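Local coordinates for putative cell surface hydrolase (Lactobacillus plantarum, PDB 3LP5), which is probably a cell-surface hydrolase of the alpha/beta-hydrolase superfamily, though its substrate is not known, at residues Gly173-Thr178 with Ala210-Ser215. Sequence-based numbering, arbitrary orientation.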
loop_
_atom_site.group_PDB
_atom_site.type_symbol
_atom_site.label_atom_id
_atom_site.label_comp_id
_atom_site.label_asym_id
_atom_site.label_seq_id
_atom_site.Cartn_x
_atom_site.Cartn_y
_atom_site.Cartn_z
ATOM N N GLY A 173 -0.098 12.593 6.194
ATOM C CA GLY A 173 -0.067 14.054 6.267
ATOM C C GLY A 173 -0.418 14.533 7.663
ATOM O O GLY A 173 -0.521 13.739 8.627
ATOM N N THR A 174 -0.612 15.829 7.813
ATOM C CA THR A 174 -0.971 16.353 9.145
ATOM C C THR A 174 -2.401 16.894 9.227
ATOM O O THR A 174 -2.801 17.425 10.237
ATOM C CB THR A 174 0.071 17.339 9.704
ATOM O OG1 THR A 174 0.377 18.333 8.709
ATOM C CG2 THR A 174 1.370 16.566 10.126
ATOM N N GLU A 175 -3.180 16.677 8.181
ATOM C CA GLU A 175 -4.570 17.117 8.097
ATOM C C GLU A 175 -5.441 16.320 9.073
ATOM O O GLU A 175 -5.380 15.100 9.094
ATOM C CB GLU A 175 -5.032 16.948 6.632
ATOM C CG GLU A 175 -4.062 17.662 5.588
ATOM C CD GLU A 175 -2.718 16.936 5.395
ATOM O OE1 GLU A 175 -2.738 15.762 4.993
ATOM O OE2 GLU A 175 -1.623 17.543 5.630
ATOM N N ASN A 176 -6.224 16.995 9.917
ATOM C CA ASN A 176 -7.018 16.279 10.932
ATOM C C ASN A 176 -8.509 16.657 10.851
ATOM O O ASN A 176 -9.172 16.908 11.863
ATOM C CB ASN A 176 -6.424 16.479 12.347
ATOM C CG ASN A 176 -6.888 15.393 13.375
ATOM O OD1 ASN A 176 -7.559 15.721 14.359
ATOM N ND2 ASN A 176 -6.550 14.132 13.146
ATOM N N TYR A 177 -8.999 16.723 9.617
ATOM C CA TYR A 177 -10.415 16.896 9.327
ATOM C C TYR A 177 -10.847 15.756 8.389
ATOM O O TYR A 177 -9.982 15.038 7.845
ATOM C CB TYR A 177 -10.686 18.283 8.683
ATOM C CG TYR A 177 -9.946 18.579 7.367
ATOM C CD1 TYR A 177 -8.608 19.048 7.374
ATOM C CD2 TYR A 177 -10.592 18.442 6.110
ATOM C CE1 TYR A 177 -7.899 19.343 6.148
ATOM C CE2 TYR A 177 -9.902 18.741 4.866
ATOM C CZ TYR A 177 -8.543 19.184 4.893
ATOM O OH TYR A 177 -7.835 19.488 3.697
ATOM N N THR A 178 -12.163 15.643 8.171
ATOM C CA THR A 178 -12.812 14.589 7.334
ATOM C C THR A 178 -13.424 15.055 5.999
ATOM O O THR A 178 -13.820 14.215 5.172
ATOM C CB THR A 178 -13.980 13.890 8.100
ATOM O OG1 THR A 178 -14.648 14.845 8.953
ATOM C CG2 THR A 178 -13.456 12.694 8.914
ATOM N N ALA A 210 -0.797 14.638 2.296
ATOM C CA ALA A 210 -0.965 13.237 1.848
ATOM C C ALA A 210 -2.303 12.653 2.276
ATOM O O ALA A 210 -2.770 11.700 1.657
ATOM C CB ALA A 210 0.203 12.305 2.281
ATOM N N ASN A 211 -2.962 13.252 3.275
ATOM C CA ASN A 211 -4.251 12.716 3.758
ATOM C C ASN A 211 -5.447 13.140 2.881
ATOM O O ASN A 211 -6.554 12.653 3.103
ATOM C CB ASN A 211 -4.547 13.201 5.194
ATOM C CG ASN A 211 -3.635 12.552 6.235
ATOM O OD1 ASN A 211 -2.833 11.675 5.921
ATOM N ND2 ASN A 211 -3.716 13.046 7.472
ATOM N N THR A 212 -5.235 14.112 1.965
ATOM C CA THR A 212 -6.333 14.635 1.160
ATOM C C THR A 212 -6.515 13.724 -0.022
ATOM O O THR A 212 -5.537 13.135 -0.516
ATOM C CB THR A 212 -6.029 16.064 0.603
ATOM O OG1 THR A 212 -4.779 16.021 -0.120
ATOM C CG2 THR A 212 -5.892 17.036 1.726
ATOM N N ALA A 213 -7.759 13.622 -0.474
ATOM C CA ALA A 213 -8.117 12.841 -1.670
ATOM C C ALA A 213 -7.532 13.461 -2.934
ATOM O O ALA A 213 -6.935 12.779 -3.754
ATOM C CB ALA A 213 -9.643 12.766 -1.799
ATOM N N HIS A 214 -7.736 14.764 -3.084
ATOM C CA HIS A 214 -7.250 15.534 -4.234
ATOM C C HIS A 214 -5.763 15.834 -4.082
ATOM O O HIS A 214 -5.347 16.571 -3.205
ATOM C CB HIS A 214 -8.034 16.846 -4.338
ATOM C CG HIS A 214 -9.349 16.719 -5.050
ATOM N ND1 HIS A 214 -9.977 15.506 -5.273
ATOM C CD2 HIS A 214 -10.175 17.668 -5.565
ATOM C CE1 HIS A 214 -11.124 15.720 -5.905
ATOM N NE2 HIS A 214 -11.270 17.021 -6.095
ATOM N N SER A 215 -4.950 15.284 -4.938
ATOM C CA SER A 215 -3.518 15.470 -4.826
ATOM C C SER A 215 -3.084 16.820 -5.391
ATOM O O SER A 215 -3.885 17.554 -5.976
ATOM C CB SER A 215 -2.862 14.421 -5.716
ATOM O OG SER A 215 -3.447 14.541 -7.051
#
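Three hydrogen bonds between N211, E175 and G173 carry this contact. The side-chain amide of N211 serves the facing loop at both ends. Its ND2 donates to E175 O over 3.1 Å, the acceptor 2° out of the amide plane and the donor on a lone pair in the carbonyl plane. Its OD1 accepts from G173 N at 2.9 Å; the N-H points well at the oxygen (161°), although the donor stands above the carbonyl plane.

The third bond again has N211 as donor, now from backbone N to E175 OE1 (3.0 Å), nearly along the C-O axis. The E175 chain is bent at chi2 (73°), which places CD. The other oxygen, OE2, accepts from G209 N and, weakly, from T174 N, so backbone N-H groups engage both carboxylate oxygens.

Van der Waals contact is slight: E175 CB lies 4.0 Å from N211 CB, and Y177 OH touches the T212 methyl CG2 at 3.7 Å. T212 OG1 turns instead to G209 O.

The contact joins the loops after neighbouring parallel strands 167-172 and 201-206 at one edge of the sheet; in alpha/beta hydrolases these loops usually carry the catalytic acid and histidine, and H214 lies in the second.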